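Local structure of organic hydroperoxide resistance protein OhrB (Bacillus subtilis, 2BJO) at residues K7-H17 / S20-M31. The protein takes part in the resistance of the cell to organic hydroperoxides, as a stress-response member of the OsmC/Ohr family. The protein carries 3 engineered substitutions. Sequence-based numbering, arbitrary orientation.
Sequences KVTARGGRAGH and SDDGVLDFDIVM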
ATOM      1  N   LYS A   7       6.919  -5.813   8.448  1.00 26.69           N
ATOM      2  CA  LYS A   7       7.356  -6.869   7.538  1.00 26.89           C
ATOM      3  C   LYS A   7       6.230  -7.794   7.087  1.00 25.33           C
ATOM      4  O   LYS A   7       5.451  -8.288   7.894  1.00 22.89           O
ATOM      5  CB  LYS A   7       8.533  -7.670   8.132  1.00 29.81           C
ATOM      6  CG  LYS A   7       9.679  -6.755   8.586  1.00 33.22           C
ATOM      7  CD  LYS A   7      11.096  -7.291   8.799  1.00 33.90           C
ATOM      8  CE  LYS A   7      11.419  -7.953  10.129  1.00 37.55           C
ATOM      9  NZ  LYS A   7      12.881  -7.952  10.558  1.00 35.23           N
ATOM     10  N   VAL A   8       6.175  -8.046   5.780  1.00 25.87           N
ATOM     11  CA  VAL A   8       5.177  -8.954   5.191  1.00 26.68           C
ATOM     12  C   VAL A   8       5.913  -9.739   4.111  1.00 24.04           C
ATOM     13  O   VAL A   8       6.657  -9.151   3.344  1.00 26.25           O
ATOM     14  CB  VAL A   8       3.909  -8.275   4.557  1.00 25.54           C
ATOM     15  CG1 VAL A   8       2.948  -9.321   3.974  1.00 24.14           C
ATOM     16  CG2 VAL A   8       3.170  -7.328   5.515  1.00 26.23           C
ATOM     17  N   THR A   9       5.682 -11.042   4.059  1.00 23.07           N
ATOM     18  CA  THR A   9       6.290 -11.965   3.112  1.00 24.07           C
ATOM     19  C   THR A   9       5.220 -12.368   2.107  1.00 22.65           C
ATOM     20  O   THR A   9       4.114 -12.757   2.472  1.00 22.31           O
ATOM     21  CB  THR A   9       6.948 -13.187   3.812  1.00 25.40           C
ATOM     22  OG1 THR A   9       8.058 -12.736   4.595  1.00 25.70           O
ATOM     23  CG2 THR A   9       7.488 -14.201   2.803  1.00 26.08           C
ATOM     24  N   ALA A  10       5.523 -12.268   0.819  1.00 23.40           N
ATOM     25  CA  ALA A  10       4.561 -12.715  -0.185  1.00 22.69           C
ATOM     26  C   ALA A  10       5.174 -13.909  -0.858  1.00 22.46           C
ATOM     27  O   ALA A  10       6.317 -13.792  -1.283  1.00 20.78           O
ATOM     28  CB  ALA A  10       4.277 -11.620  -1.203  1.00 23.85           C
ATOM     29  N   ARG A  11       4.455 -15.020  -0.940  1.00 24.48           N
ATOM     30  CA  ARG A  11       4.888 -16.219  -1.647  1.00 29.90           C
ATOM     31  C   ARG A  11       4.028 -16.359  -2.902  1.00 29.90           C
ATOM     32  O   ARG A  11       2.822 -16.096  -2.847  1.00 25.92           O
ATOM     33  CB  ARG A  11       4.739 -17.484  -0.788  1.00 34.06           C
ATOM     34  CG  ARG A  11       5.665 -17.508   0.429  1.00 38.98           C
ATOM     35  CD  ARG A  11       5.279 -18.570   1.477  1.00 41.49           C
ATOM     36  NE  ARG A  11       6.285 -18.840   2.515  1.00 42.69           N
ATOM     37  CZ  ARG A  11       6.372 -19.958   3.248  1.00 45.17           C
ATOM     38  NH1 ARG A  11       5.544 -21.001   3.117  1.00 45.50           N
ATOM     39  NH2 ARG A  11       7.338 -20.056   4.159  1.00 44.87           N
ATOM     40  N   GLY A  12       4.663 -16.718  -4.015  1.00 31.21           N
ATOM     41  CA  GLY A  12       3.994 -17.181  -5.232  1.00 34.86           C
ATOM     42  C   GLY A  12       3.233 -16.352  -6.242  1.00 39.25           C
ATOM     43  O   GLY A  12       2.343 -16.899  -6.909  1.00 43.87           O
ATOM     44  N   GLY A  13       3.545 -15.061  -6.342  1.00 39.26           N
ATOM     45  CA  GLY A  13       2.989 -14.234  -7.400  1.00 36.48           C
ATOM     46  C   GLY A  13       1.562 -13.734  -7.413  1.00 37.40           C
ATOM     47  O   GLY A  13       1.085 -13.294  -6.362  1.00 36.16           O
ATOM     48  N   ARG A  14       0.904 -13.772  -8.578  1.00 36.37           N
ATOM     49  CA  ARG A  14      -0.448 -13.211  -8.666  1.00 38.93           C
ATOM     50  C   ARG A  14      -1.560 -14.118  -8.111  1.00 34.44           C
ATOM     51  O   ARG A  14      -2.694 -13.680  -7.909  1.00 29.80           O
ATOM     52  CB  ARG A  14      -0.753 -12.561 -10.035  1.00 45.04           C
ATOM     53  CG  ARG A  14      -0.379 -11.049 -10.152  1.00 50.84           C
ATOM     54  CD  ARG A  14      -0.715 -10.002  -9.031  1.00 55.89           C
ATOM     55  NE  ARG A  14      -2.048  -9.383  -8.936  1.00 59.32           N
ATOM     56  CZ  ARG A  14      -2.451  -8.219  -9.469  1.00 60.25           C
ATOM     57  NH1 ARG A  14      -1.654  -7.431 -10.187  1.00 59.34           N
ATOM     58  NH2 ARG A  14      -3.705  -7.798  -9.284  1.00 60.09           N
ATOM     59  N   ALA A  15      -1.239 -15.383  -7.874  1.00 33.67           N
ATOM     60  CA  ALA A  15      -2.165 -16.322  -7.246  1.00 32.45           C
ATOM     61  C   ALA A  15      -1.550 -16.739  -5.920  1.00 32.45           C
ATOM     62  O   ALA A  15      -1.791 -17.856  -5.468  1.00 36.73           O
ATOM     63  CB  ALA A  15      -2.432 -17.519  -8.146  1.00 30.55           C
ATOM     64  N   GLY A  16      -0.776 -15.873  -5.274  1.00 31.24           N
ATOM     65  CA  GLY A  16      -0.018 -16.327  -4.112  1.00 29.37           C
ATOM     66  C   GLY A  16      -0.660 -16.151  -2.748  1.00 27.89           C
ATOM     67  O   GLY A  16      -1.880 -16.226  -2.546  1.00 24.58           O
ATOM     68  N   HIS A  17       0.197 -15.887  -1.771  1.00 25.52           N
ATOM     69  CA  HIS A  17      -0.312 -15.665  -0.422  1.00 25.57           C
ATOM     70  C   HIS A  17       0.620 -14.705   0.328  1.00 26.67           C
ATOM     71  O   HIS A  17       1.836 -14.727   0.118  1.00 24.68           O
ATOM     72  CB  HIS A  17      -0.428 -17.060   0.198  1.00 25.05           C
ATOM     73  CG  HIS A  17      -1.049 -17.088   1.557  1.00 25.80           C
ATOM     74  ND1 HIS A  17      -2.363 -17.453   1.761  1.00 27.38           N
ATOM     75  CD2 HIS A  17      -0.544 -16.778   2.775  1.00 24.71           C
ATOM     76  CE1 HIS A  17      -2.636 -17.379   3.054  1.00 26.86           C
ATOM     77  NE2 HIS A  17      -1.554 -16.964   3.690  1.00 26.17           N
ATOM     78  N   SER A  20       1.864 -11.504   7.191  1.00 24.28           N
ATOM     79  CA  SER A  20       2.679 -10.523   7.908  1.00 24.26           C
ATOM     80  C   SER A  20       3.541 -11.324   8.910  1.00 24.15           C
ATOM     81  O   SER A  20       3.217 -12.452   9.301  1.00 19.46           O
ATOM     82  CB  SER A  20       1.837  -9.406   8.518  1.00 22.80           C
ATOM     83  OG  SER A  20       0.937  -9.899   9.500  1.00 23.88           O
ATOM     84  N   ASP A  21       4.673 -10.729   9.283  1.00 25.75           N
ATOM     85  CA  ASP A  21       5.558 -11.240  10.313  1.00 24.97           C
ATOM     86  C   ASP A  21       4.778 -11.571  11.581  1.00 25.14           C
ATOM     87  O   ASP A  21       5.046 -12.623  12.153  1.00 23.64           O
ATOM     88  CB  ASP A  21       6.709 -10.264  10.614  1.00 30.04           C
ATOM     89  CG  ASP A  21       6.287  -8.926  11.229  1.00 34.00           C
ATOM     90  OD1 ASP A  21       5.104  -8.490  11.185  1.00 36.12           O
ATOM     91  OD2 ASP A  21       7.218  -8.270  11.760  1.00 40.67           O
ATOM     92  N   ASP A  22       3.830 -10.709  11.979  1.00 22.84           N
ATOM     93  CA  ASP A  22       3.025 -10.899  13.200  1.00 24.01           C
ATOM     94  C   ASP A  22       1.733 -11.707  13.027  1.00 23.05           C
ATOM     95  O   ASP A  22       1.004 -11.866  13.998  1.00 25.55           O
ATOM     96  CB  ASP A  22       2.705  -9.539  13.850  1.00 22.59           C
ATOM     97  CG  ASP A  22       1.892  -8.599  12.977  1.00 22.62           C
ATOM     98  OD1 ASP A  22       1.394  -8.957  11.886  1.00 22.04           O
ATOM     99  OD2 ASP A  22       1.776  -7.433  13.423  1.00 25.25           O
ATOM    100  N   GLY A  23       1.452 -12.179  11.818  1.00 20.74           N
ATOM    101  CA  GLY A  23       0.266 -12.941  11.484  1.00 22.21           C
ATOM    102  C   GLY A  23      -1.027 -12.149  11.333  1.00 21.68           C
ATOM    103  O   GLY A  23      -2.059 -12.716  10.982  1.00 23.89           O
ATOM    104  N   VAL A  24      -1.015 -10.846  11.593  1.00 23.93           N
ATOM    105  CA  VAL A  24      -2.200  -9.986  11.525  1.00 21.26           C
ATOM    106  C   VAL A  24      -2.729 -10.070  10.097  1.00 21.66           C
ATOM    107  O   VAL A  24      -3.941 -10.238   9.929  1.00 19.98           O
ATOM    108  CB  VAL A  24      -1.928  -8.548  12.020  1.00 22.57           C
ATOM    109  CG1 VAL A  24      -3.118  -7.649  11.722  1.00 24.39           C
ATOM    110  CG2 VAL A  24      -1.591  -8.522  13.510  1.00 21.90           C
ATOM    111  N   LEU A  25      -1.849  -9.994   9.098  1.00 22.47           N
ATOM    112  CA  LEU A  25      -2.269 -10.175   7.688  1.00 24.83           C
ATOM    113  C   LEU A  25      -2.012 -11.593   7.167  1.00 25.55           C
ATOM    114  O   LEU A  25      -0.898 -12.107   7.191  1.00 24.23           O
ATOM    115  CB  LEU A  25      -1.589  -9.152   6.767  1.00 22.74           C
ATOM    116  CG  LEU A  25      -1.712  -7.672   7.134  1.00 23.24           C
ATOM    117  CD1 LEU A  25      -1.009  -6.761   6.097  1.00 22.22           C
ATOM    118  CD2 LEU A  25      -3.151  -7.194   7.346  1.00 24.41           C
ATOM    119  N   ASP A  26      -3.037 -12.289   6.698  1.00 28.06           N
ATOM    120  CA  ASP A  26      -2.818 -13.687   6.299  1.00 27.12           C
ATOM    121  C   ASP A  26      -3.842 -13.952   5.202  1.00 26.45           C
ATOM    122  O   ASP A  26      -4.972 -14.263   5.509  1.00 25.19           O
ATOM    123  CB  ASP A  26      -2.949 -14.618   7.499  1.00 28.53           C
ATOM    124  CG  ASP A  26      -2.410 -16.015   7.248  1.00 30.49           C
ATOM    125  OD1 ASP A  26      -2.513 -16.817   8.190  1.00 31.55           O
ATOM    126  OD2 ASP A  26      -1.873 -16.349   6.170  1.00 32.03           O
ATOM    127  N   PHE A  27      -3.459 -13.794   3.941  1.00 24.96           N
ATOM    128  CA  PHE A  27      -4.423 -13.855   2.854  1.00 25.80           C
ATOM    129  C   PHE A  27      -3.827 -14.408   1.585  1.00 23.84           C
ATOM    130  O   PHE A  27      -2.656 -14.177   1.281  1.00 21.47           O
ATOM    131  CB  PHE A  27      -4.960 -12.481   2.397  1.00 27.86           C
ATOM    132  CG  PHE A  27      -5.570 -11.653   3.476  1.00 28.17           C
ATOM    133  CD1 PHE A  27      -4.796 -10.759   4.200  1.00 31.23           C
ATOM    134  CD2 PHE A  27      -6.926 -11.774   3.767  1.00 31.43           C
ATOM    135  CE1 PHE A  27      -5.376  -9.990   5.209  1.00 30.27           C
ATOM    136  CE2 PHE A  27      -7.534 -11.027   4.771  1.00 31.04           C
ATOM    137  CZ  PHE A  27      -6.743 -10.137   5.494  1.00 32.45           C
ATOM    138  N   ASP A  28      -4.702 -15.093   0.856  1.00 23.05           N
ATOM    139  CA  ASP A  28      -4.430 -15.353  -0.550  1.00 23.62           C
ATOM    140  C   ASP A  28      -4.486 -14.053  -1.347  1.00 21.92           C
ATOM    141  O   ASP A  28      -5.199 -13.135  -0.967  1.00 22.06           O
ATOM    142  CB  ASP A  28      -5.440 -16.307  -1.175  1.00 23.77           C
ATOM    143  CG  ASP A  28      -5.457 -17.660  -0.512  1.00 25.79           C
ATOM    144  OD1 ASP A  28      -4.365 -18.181  -0.265  1.00 26.90           O
ATOM    145  OD2 ASP A  28      -6.548 -18.209  -0.253  1.00 33.01           O
ATOM    146  N   ILE A  29      -3.750 -14.038  -2.455  1.00 21.78           N
ATOM    147  CA  ILE A  29      -3.757 -13.010  -3.475  1.00 24.97           C
ATOM    148  C   ILE A  29      -4.611 -13.632  -4.567  1.00 25.71           C
ATOM    149  O   ILE A  29      -4.306 -14.733  -5.041  1.00 25.39           O
ATOM    150  CB  ILE A  29      -2.341 -12.641  -3.952  1.00 24.09           C
ATOM    151  CG1 ILE A  29      -1.502 -12.126  -2.761  1.00 26.29           C
ATOM    152  CG2 ILE A  29      -2.387 -11.650  -5.098  1.00 23.50           C
ATOM    153  CD1 ILE A  29      -1.948 -10.811  -2.102  1.00 26.40           C
ATOM    154  N   VAL A  30      -5.664 -12.914  -4.941  1.00 26.42           N
ATOM    155  CA  VAL A  30      -6.630 -13.446  -5.896  1.00 30.52           C
ATOM    156  C   VAL A  30      -6.695 -12.663  -7.206  1.00 30.07           C
ATOM    157  O   VAL A  30      -6.417 -11.477  -7.299  1.00 30.28           O
ATOM    158  CB  VAL A  30      -8.095 -13.542  -5.321  1.00 31.91           C
ATOM    159  CG1 VAL A  30      -8.172 -14.581  -4.196  1.00 32.31           C
ATOM    160  CG2 VAL A  30      -8.700 -12.163  -4.922  1.00 31.69           C
ATOM    161  N   MET A  31      -7.152 -13.373  -8.223  1.00 33.97           N
ATOM    162  CA  MET A  31      -7.227 -12.870  -9.586  1.00 35.46           C
ATOM    163  C   MET A  31      -8.652 -12.381  -9.804  1.00 33.71           C
ATOM    164  O   MET A  31      -9.506 -12.655  -8.954  1.00 31.66           O
ATOM    165  CB  MET A  31      -6.904 -13.990 -10.572  1.00 38.99           C
ATOM    166  CG  MET A  31      -5.911 -14.998 -10.009  1.00 41.91           C
ATOM    167  SD  MET A  31      -4.694 -15.460 -11.236  1.00 44.94           S
ATOM    168  CE  MET A  31      -3.848 -13.869 -11.252  1.00 43.81           C
TER
HETATM  169  O   HOH W   1       4.743  -6.169  10.604  1.00 39.94           O
HETATM  170  O   HOH W   2      -3.766 -11.413  -8.597  1.00 40.75           O
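His17 meets Asp26 and Asp28 at one end of this contact, and Lys7 meets Asp21 at the other: two antiparallel pairings within the N-terminal three-stranded meander, whose central strand 17-20 lies between 4-11 and 26-28. The register rests on the non-hydrogen-bonded pairs Val8-Ser20 and His17-Asp28, with Asp21 N giving a nearly straight bond to Lys7 O (2.9 Å) and Ile29 N bonding to Gly16 O at 2.9 Å. The imidazole is gripped at both nitrogens. ND1 of His17 donates to OD1 of Asp28 at 2.9 Å, reaching it from above the carboxylate plane, whereas NE2 meets OD2 of Asp26 at 2.6 Å, almost in line with its C-O bond. Both acceptors lie at the ring edge, yet the carboxylates stand steeply to it, 88° for Asp26 and 72° for Asp28. With CG of His17 anti to the backbone N (chi1 -175°), the ring lies along strand 26-28, with Phe27 O over one face, toward the rim of the ring. Farther on, CG2 of Ile29 rests 3.5 Å from Arg14 O, and CE of Met31 packs 3.6 Å from CB of Arg14. A water bridges Arg14 O and NE, with a weak bond to Val30 O. The second subunit continues the sheet beyond residues 7-11. Two carboxylates accepting from both ring nitrogens fix the ring's rotation and would probably favour a protonated, positively charged His17.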